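Local structure of mitogen-activated protein kinase kinase kinase 7 interacting protein 1 (Anopheles gambiae, 2IRM) at residues A[158-163]-A[269-274]; A[278-283]-A[344-349]. The protein probably serves as an adapter with a PP2C-type phosphatase fold that binds the kinase TAK1 and triggers its activation in JNK and NF-kappa-B signalling. All blocks are in the same frame, centred on the assembly; numbering follows the deposited sequence.

How the contacts relate
Both contacts belong to the PP2C-type β-sandwich, and their centres lie about 19 Å apart. Contact 1 spans the interior between the two sheets, setting strand 154-163 of one against strand 268-274 of the other. Contact 2 lies at the second sheet, where helix 276-285 packs beside strand 344-354, the sheet neighbour of strand 268-274. Along the chain they come in series, contact 1 closing at M274 and contact 2 opening at L278, so strand 268-274 runs almost directly into the helix. The two touch where M274 CB lies 3.9 Å from C279 SG. Sandwich core and helix-strand packing are thus continuous within a single domain.

Contact 1. Residues A[158-163]-A[269-274]; sequences VLALIH and RFLVLM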
ATOM      1  N   VAL A 158       4.256  -2.402  -0.408  1.00 41.82           N
ATOM      2  CA  VAL A 158       4.311  -3.847  -0.162  1.00 41.30           C
ATOM      3  C   VAL A 158       5.194  -4.502  -1.200  1.00 41.23           C
ATOM      4  O   VAL A 158       4.903  -4.432  -2.392  1.00 41.27           O
ATOM      5  CB  VAL A 158       2.923  -4.507  -0.196  1.00 41.21           C
ATOM      6  CG1 VAL A 158       2.259  -4.296  -1.554  1.00 41.23           C
ATOM      7  CG2 VAL A 158       3.024  -5.992   0.135  1.00 40.63           C
ATOM      8  N   LEU A 159       6.281  -5.130  -0.770  1.00 41.08           N
ATOM      9  CA  LEU A 159       7.138  -5.789  -1.746  1.00 40.90           C
ATOM     10  C   LEU A 159       7.518  -7.213  -1.413  1.00 40.12           C
ATOM     11  O   LEU A 159       8.219  -7.475  -0.450  1.00 39.87           O
ATOM     12  CB  LEU A 159       8.347  -4.922  -2.155  1.00 41.27           C
ATOM     13  CG  LEU A 159       9.348  -4.236  -1.223  1.00 42.00           C
ATOM     14  CD1 LEU A 159      10.268  -5.255  -0.564  1.00 43.76           C
ATOM     15  CD2 LEU A 159      10.188  -3.248  -2.023  1.00 41.14           C
ATOM     16  N   ALA A 160       7.015  -8.122  -2.239  1.00 39.73           N
ATOM     17  CA  ALA A 160       7.364  -9.533  -2.195  1.00 39.25           C
ATOM     18  C   ALA A 160       8.563  -9.769  -3.090  1.00 38.95           C
ATOM     19  O   ALA A 160       8.573  -9.340  -4.244  1.00 38.57           O
ATOM     20  CB  ALA A 160       6.189 -10.387  -2.651  1.00 39.15           C
ATOM     21  N   LEU A 161       9.564 -10.454  -2.542  1.00 38.78           N
ATOM     22  CA  LEU A 161      10.811 -10.739  -3.244  1.00 38.84           C
ATOM     23  C   LEU A 161      11.075 -12.242  -3.282  1.00 38.93           C
ATOM     24  O   LEU A 161      11.499 -12.828  -2.291  1.00 39.20           O
ATOM     25  CB  LEU A 161      11.965  -9.981  -2.569  1.00 38.67           C
ATOM     26  CG  LEU A 161      13.401  -9.907  -3.108  1.00 38.48           C
ATOM     27  CD1 LEU A 161      14.307 -10.857  -2.356  1.00 38.30           C
ATOM     28  CD2 LEU A 161      13.506 -10.129  -4.614  1.00 38.17           C
ATOM     29  N   ILE A 162      10.803 -12.867  -4.424  1.00 39.17           N
ATOM     30  CA  ILE A 162      11.046 -14.302  -4.580  1.00 39.68           C
ATOM     31  C   ILE A 162      12.488 -14.582  -5.004  1.00 40.08           C
ATOM     32  O   ILE A 162      12.862 -14.419  -6.180  1.00 40.12           O
ATOM     33  CB  ILE A 162      10.059 -14.975  -5.567  1.00 39.65           C
ATOM     34  CG1 ILE A 162       8.617 -14.577  -5.235  1.00 39.87           C
ATOM     35  CG2 ILE A 162      10.244 -16.502  -5.551  1.00 39.17           C
ATOM     36  CD1 ILE A 162       7.567 -15.171  -6.165  1.00 39.87           C
ATOM     37  N   HIS A 163      13.292 -15.000  -4.029  1.00 40.48           N
ATOM     38  CA  HIS A 163      14.682 -15.341  -4.276  1.00 40.83           C
ATOM     39  C   HIS A 163      14.889 -16.838  -4.155  1.00 40.84           C
ATOM     40  O   HIS A 163      14.967 -17.373  -3.053  1.00 40.77           O
ATOM     41  CB  HIS A 163      15.610 -14.590  -3.322  1.00 40.91           C
ATOM     42  CG  HIS A 163      17.054 -14.675  -3.704  1.00 42.19           C
ATOM     43  ND1 HIS A 163      17.990 -15.344  -2.942  1.00 43.79           N
ATOM     44  CD2 HIS A 163      17.722 -14.190  -4.778  1.00 43.00           C
ATOM     45  CE1 HIS A 163      19.173 -15.263  -3.527  1.00 43.77           C
ATOM     46  NE2 HIS A 163      19.038 -14.568  -4.644  1.00 43.64           N
ATOM     47  N   ARG A 269      -0.315 -21.814  -3.798  1.00 46.46           N
ATOM     48  CA  ARG A 269      -1.019 -21.718  -5.072  1.00 46.21           C
ATOM     49  C   ARG A 269      -0.739 -20.437  -5.841  1.00 45.92           C
ATOM     50  O   ARG A 269      -0.361 -20.489  -7.014  1.00 45.81           O
ATOM     51  CB  ARG A 269      -2.524 -21.951  -4.889  1.00 46.30           C
ATOM     52  CG  ARG A 269      -2.877 -23.368  -4.452  1.00 46.37           C
ATOM     53  CD  ARG A 269      -2.038 -24.402  -5.210  1.00 46.67           C
ATOM     54  NE  ARG A 269      -2.739 -25.645  -5.535  1.00 47.07           N
ATOM     55  CZ  ARG A 269      -4.028 -25.746  -5.863  1.00 47.43           C
ATOM     56  NH1 ARG A 269      -4.805 -24.668  -5.928  1.00 47.54           N
ATOM     57  NH2 ARG A 269      -4.541 -26.940  -6.138  1.00 47.79           N
ATOM     58  N   PHE A 270      -0.920 -19.296  -5.181  1.00 45.57           N
ATOM     59  CA  PHE A 270      -0.656 -17.992  -5.795  1.00 45.32           C
ATOM     60  C   PHE A 270      -0.613 -16.888  -4.757  1.00 44.86           C
ATOM     61  O   PHE A 270      -1.223 -16.999  -3.702  1.00 44.96           O
ATOM     62  CB  PHE A 270      -1.690 -17.666  -6.879  1.00 45.45           C
ATOM     63  CG  PHE A 270      -3.106 -17.652  -6.389  1.00 45.81           C
ATOM     64  CD1 PHE A 270      -3.715 -16.456  -6.022  1.00 46.38           C
ATOM     65  CD2 PHE A 270      -3.841 -18.832  -6.302  1.00 46.15           C
ATOM     66  CE1 PHE A 270      -5.036 -16.434  -5.570  1.00 46.28           C
ATOM     67  CE2 PHE A 270      -5.164 -18.820  -5.846  1.00 46.33           C
ATOM     68  CZ  PHE A 270      -5.763 -17.618  -5.483  1.00 45.90           C
ATOM     69  N   LEU A 271       0.103 -15.820  -5.070  1.00 44.51           N
ATOM     70  CA  LEU A 271       0.260 -14.707  -4.145  1.00 44.25           C
ATOM     71  C   LEU A 271      -0.478 -13.467  -4.637  1.00 44.02           C
ATOM     72  O   LEU A 271      -0.471 -13.164  -5.834  1.00 43.76           O
ATOM     73  CB  LEU A 271       1.743 -14.417  -3.931  1.00 44.32           C
ATOM     74  CG  LEU A 271       2.089 -13.105  -3.244  1.00 44.57           C
ATOM     75  CD1 LEU A 271       2.970 -13.350  -2.036  1.00 44.96           C
ATOM     76  CD2 LEU A 271       2.738 -12.160  -4.238  1.00 44.26           C
ATOM     77  N   VAL A 272      -1.115 -12.761  -3.705  1.00 43.79           N
ATOM     78  CA  VAL A 272      -1.929 -11.601  -4.052  1.00 43.90           C
ATOM     79  C   VAL A 272      -1.420 -10.331  -3.390  1.00 44.15           C
ATOM     80  O   VAL A 272      -1.347 -10.250  -2.161  1.00 44.51           O
ATOM     81  CB  VAL A 272      -3.404 -11.814  -3.677  1.00 43.73           C
ATOM     82  CG1 VAL A 272      -4.167 -10.509  -3.769  1.00 43.63           C
ATOM     83  CG2 VAL A 272      -4.033 -12.851  -4.589  1.00 43.56           C
ATOM     84  N   LEU A 273      -1.062  -9.341  -4.200  1.00 44.22           N
ATOM     85  CA  LEU A 273      -0.644  -8.056  -3.649  1.00 44.40           C
ATOM     86  C   LEU A 273      -1.742  -7.024  -3.797  1.00 44.69           C
ATOM     87  O   LEU A 273      -2.331  -6.879  -4.866  1.00 44.73           O
ATOM     88  CB  LEU A 273       0.661  -7.560  -4.272  1.00 44.22           C
ATOM     89  CG  LEU A 273       1.914  -8.391  -3.977  1.00 43.51           C
ATOM     90  CD1 LEU A 273       3.146  -7.694  -4.550  1.00 41.88           C
ATOM     91  CD2 LEU A 273       2.064  -8.667  -2.489  1.00 40.83           C
ATOM     92  N   MET A 274      -2.012  -6.323  -2.703  1.00 44.94           N
ATOM     93  CA  MET A 274      -3.080  -5.352  -2.653  1.00 45.34           C
ATOM     94  C   MET A 274      -2.540  -3.988  -2.323  1.00 45.56           C
ATOM     95  O   MET A 274      -1.802  -3.830  -1.347  1.00 45.79           O
ATOM     96  CB  MET A 274      -4.076  -5.736  -1.585  1.00 45.17           C
ATOM     97  CG  MET A 274      -4.874  -6.959  -1.922  1.00 45.79           C
ATOM     98  SD  MET A 274      -5.497  -7.734  -0.429  1.00 45.89           S
ATOM     99  CE  MET A 274      -3.972  -8.464   0.128  1.00 47.30           C
TER
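V158 and L273 meet in the core of the PP2C β-sandwich, where strand 154-163 of one antiparallel sheet faces strand 268-274 of the other. The closest pair is V158 CG2 and L273 CD2, 3.9 Å apart, two methyl groups on side chains that cross obliquely. CG2 of V158 is anti to its own backbone N, and this leaves CG1 between that N and the carbonyl carbon, where it lies 4.1 Å from the carbonyl O of M274. A160 supplies the next part of the interface through its only side-chain atom: A160 CB touches L271 CD2 at 4.2 Å. A160 CB also lies 4.5 Å from L273 CD2, so the two leucines converge on the alanine. L271 and L273 both reach the opposite sheet because their CB atoms point across the gap, as alternate residues of a strand do.

No hydrogen bond joins the segments. Their axes approach to 8.1 Å and run at 156°, close to antiparallel, a spacing filled by apolar side chains. The backbones are instead held within their own sheets: V158 and A160 pair with I55 and Y53 of strand 50-59, while L159 and L161 pair with G170 and Y168 of strand 166-172. On the outer face of the second sheet F270, V272 and M274 pack against helix 292-304. L273 also touches A177 of strand 176-181 within its own sheet. Its CG stands anti to the carbonyl carbon (chi1 -66°), beside the backbone N, and from CG the CD2 methyl extends to V158 CG2.

Contact 2. Residues A[278-283]-A[344-349]; sequences LCRALH and SRDDVT
L278 meets V348 where helix 276-285 packs against strand 344-354, an inner strand of one sheet of the PP2C β-sandwich. This is the closely packed, apolar part, with the L278 and V348 CA atoms 4.6 Å apart. L278 CB and CD1 each lie 3.9 Å from V348 CG1, while L278 CD2 comes up to the carbonyl O of T349 at 3.4 Å. I322 and V323 of helix 311-334 cover this end, touching L278 and V348 respectively.

The other end is polar, and both partners of R280 there are partly exposed: S344, and D346 in the short break of the strand between 344-345 and 348-349. R280 itself is buried, its chain bent at chi3. R280 NH1 makes a salt bridge to D346 OD2 at 2.9 Å, and R280 NH2 donates to S344 OG at 3.1 Å; a weak second bond runs from NH1 to the same hydroxyl. R280 NE makes a salt bridge with E284 OE2, one turn further along the helix, so the guanidinium is gripped from three residues and its rotation is probably fixed. The guanidinium and carboxylate planes are turned 65° apart, and NH1 meets OD2 from above the carboxylate plane, 55° out of it.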
ATOM      1  N   LEU A 278      -7.143  -0.373  -2.830  1.00 45.05           N
ATOM      2  CA  LEU A 278      -7.871  -1.629  -2.871  1.00 44.74           C
ATOM      3  C   LEU A 278      -8.297  -2.044  -1.474  1.00 44.93           C
ATOM      4  O   LEU A 278      -9.428  -2.483  -1.271  1.00 45.26           O
ATOM      5  CB  LEU A 278      -7.040  -2.726  -3.536  1.00 44.45           C
ATOM      6  CG  LEU A 278      -7.619  -4.137  -3.497  1.00 43.47           C
ATOM      7  CD1 LEU A 278      -9.046  -4.158  -3.994  1.00 43.81           C
ATOM      8  CD2 LEU A 278      -6.773  -5.034  -4.331  1.00 42.90           C
ATOM      9  N   CYS A 279      -7.401  -1.899  -0.511  1.00 44.85           N
ATOM     10  CA  CYS A 279      -7.744  -2.238   0.850  1.00 44.99           C
ATOM     11  C   CYS A 279      -8.866  -1.338   1.354  1.00 45.01           C
ATOM     12  O   CYS A 279      -9.862  -1.827   1.908  1.00 45.20           O
ATOM     13  CB  CYS A 279      -6.514  -2.171   1.741  1.00 44.94           C
ATOM     14  SG  CYS A 279      -5.311  -3.404   1.253  1.00 46.01           S
ATOM     15  N   ARG A 280      -8.719  -0.031   1.132  1.00 44.67           N
ATOM     16  CA  ARG A 280      -9.733   0.932   1.531  1.00 44.22           C
ATOM     17  C   ARG A 280     -11.091   0.484   1.014  1.00 44.36           C
ATOM     18  O   ARG A 280     -12.022   0.303   1.794  1.00 44.34           O
ATOM     19  CB  ARG A 280      -9.398   2.316   0.996  1.00 44.09           C
ATOM     20  CG  ARG A 280      -9.698   3.414   1.969  1.00 43.19           C
ATOM     21  CD  ARG A 280      -9.611   4.755   1.307  1.00 42.29           C
ATOM     22  NE  ARG A 280     -10.936   5.330   1.137  1.00 42.93           N
ATOM     23  CZ  ARG A 280     -11.227   6.328   0.311  1.00 42.97           C
ATOM     24  NH1 ARG A 280     -10.277   6.868  -0.444  1.00 42.49           N
ATOM     25  NH2 ARG A 280     -12.471   6.787   0.240  1.00 42.78           N
ATOM     26  N   ALA A 281     -11.180   0.270  -0.301  1.00 44.57           N
ATOM     27  CA  ALA A 281     -12.433  -0.110  -0.963  1.00 44.64           C
ATOM     28  C   ALA A 281     -13.063  -1.346  -0.351  1.00 44.79           C
ATOM     29  O   ALA A 281     -14.237  -1.323   0.008  1.00 44.83           O
ATOM     30  CB  ALA A 281     -12.218  -0.313  -2.445  1.00 44.49           C
ATOM     31  N   LEU A 282     -12.280  -2.416  -0.235  1.00 45.18           N
ATOM     32  CA  LEU A 282     -12.728  -3.651   0.410  1.00 45.73           C
ATOM     33  C   LEU A 282     -13.352  -3.437   1.795  1.00 46.27           C
ATOM     34  O   LEU A 282     -14.405  -3.982   2.083  1.00 46.46           O
ATOM     35  CB  LEU A 282     -11.576  -4.656   0.514  1.00 45.58           C
ATOM     36  CG  LEU A 282     -11.491  -5.764  -0.534  1.00 45.53           C
ATOM     37  CD1 LEU A 282     -10.152  -6.484  -0.449  1.00 45.23           C
ATOM     38  CD2 LEU A 282     -12.634  -6.747  -0.342  1.00 46.13           C
ATOM     39  N   HIS A 283     -12.705  -2.636   2.638  1.00 46.89           N
ATOM     40  CA  HIS A 283     -13.156  -2.410   4.009  1.00 47.53           C
ATOM     41  C   HIS A 283     -14.436  -1.596   4.068  1.00 47.85           C
ATOM     42  O   HIS A 283     -15.245  -1.754   4.989  1.00 47.98           O
ATOM     43  CB  HIS A 283     -12.058  -1.704   4.804  1.00 47.81           C
ATOM     44  CG  HIS A 283     -12.504  -1.186   6.139  1.00 48.34           C
ATOM     45  ND1 HIS A 283     -12.401   0.145   6.492  1.00 48.63           N
ATOM     46  CD2 HIS A 283     -13.050  -1.819   7.205  1.00 48.91           C
ATOM     47  CE1 HIS A 283     -12.856   0.309   7.722  1.00 49.36           C
ATOM     48  NE2 HIS A 283     -13.258  -0.867   8.177  1.00 50.20           N
ATOM     49  N   SER A 344     -15.326   8.471  -2.302  1.00 48.08           N
ATOM     50  CA  SER A 344     -14.249   8.449  -3.273  1.00 47.60           C
ATOM     51  C   SER A 344     -13.598   7.081  -3.385  1.00 47.36           C
ATOM     52  O   SER A 344     -13.943   6.133  -2.680  1.00 47.02           O
ATOM     53  CB  SER A 344     -13.191   9.509  -2.930  1.00 47.81           C
ATOM     54  OG  SER A 344     -12.306   9.070  -1.909  1.00 47.49           O
ATOM     55  N   ARG A 345     -12.634   7.013  -4.287  1.00 47.47           N
ATOM     56  CA  ARG A 345     -11.881   5.811  -4.566  1.00 47.47           C
ATOM     57  C   ARG A 345     -10.442   6.239  -4.800  1.00 47.51           C
ATOM     58  O   ARG A 345     -10.176   7.234  -5.494  1.00 47.20           O
ATOM     59  CB  ARG A 345     -12.443   5.140  -5.823  1.00 47.52           C
ATOM     60  CG  ARG A 345     -11.830   3.801  -6.176  1.00 46.81           C
ATOM     61  CD  ARG A 345     -11.758   3.638  -7.680  1.00 45.01           C
ATOM     62  NE  ARG A 345     -13.042   3.265  -8.251  1.00 44.14           N
ATOM     63  CZ  ARG A 345     -13.278   3.153  -9.555  1.00 44.29           C
ATOM     64  NH1 ARG A 345     -14.484   2.803  -9.975  1.00 44.18           N
ATOM     65  NH2 ARG A 345     -12.320   3.396 -10.442  1.00 43.62           N
ATOM     66  N   ASP A 346      -9.517   5.504  -4.198  1.00 47.73           N
ATOM     67  CA  ASP A 346      -8.104   5.712  -4.482  1.00 48.20           C
ATOM     68  C   ASP A 346      -7.746   4.754  -5.595  1.00 48.22           C
ATOM     69  O   ASP A 346      -8.581   3.953  -6.009  1.00 48.45           O
ATOM     70  CB  ASP A 346      -7.250   5.482  -3.237  1.00 48.25           C
ATOM     71  CG  ASP A 346      -7.592   6.448  -2.099  1.00 49.02           C
ATOM     72  OD1 ASP A 346      -7.876   7.638  -2.382  1.00 49.45           O
ATOM     73  OD2 ASP A 346      -7.580   6.018  -0.921  1.00 49.82           O
ATOM     74  N   ASP A 347      -6.527   4.841  -6.108  1.00 48.24           N
ATOM     75  CA  ASP A 347      -6.119   3.934  -7.169  1.00 48.14           C
ATOM     76  C   ASP A 347      -6.168   2.511  -6.653  1.00 47.84           C
ATOM     77  O   ASP A 347      -5.527   2.178  -5.655  1.00 47.88           O
ATOM     78  CB  ASP A 347      -4.732   4.286  -7.667  1.00 48.36           C
ATOM     79  CG  ASP A 347      -4.664   5.694  -8.204  1.00 49.62           C
ATOM     80  OD1 ASP A 347      -5.036   5.888  -9.383  1.00 51.20           O
ATOM     81  OD2 ASP A 347      -4.254   6.606  -7.446  1.00 51.01           O
ATOM     82  N   VAL A 348      -6.987   1.694  -7.304  1.00 47.51           N
ATOM     83  CA  VAL A 348      -7.093   0.285  -6.959  1.00 47.06           C
ATOM     84  C   VAL A 348      -6.062  -0.469  -7.785  1.00 46.94           C
ATOM     85  O   VAL A 348      -5.959  -0.260  -9.005  1.00 47.39           O
ATOM     86  CB  VAL A 348      -8.509  -0.266  -7.241  1.00 46.96           C
ATOM     87  CG1 VAL A 348      -8.556  -1.768  -7.023  1.00 46.70           C
ATOM     88  CG2 VAL A 348      -9.537   0.427  -6.361  1.00 46.57           C
ATOM     89  N   THR A 349      -5.288  -1.325  -7.129  1.00 46.30           N
ATOM     90  CA  THR A 349      -4.336  -2.156  -7.848  1.00 46.08           C
ATOM     91  C   THR A 349      -4.289  -3.554  -7.280  1.00 45.63           C
ATOM     92  O   THR A 349      -4.214  -3.742  -6.068  1.00 45.72           O
ATOM     93  CB  THR A 349      -2.931  -1.526  -7.885  1.00 46.24           C
ATOM     94  OG1 THR A 349      -2.961  -0.374  -8.734  1.00 47.34           O
ATOM     95  CG2 THR A 349      -1.896  -2.507  -8.435  1.00 46.26           C
TER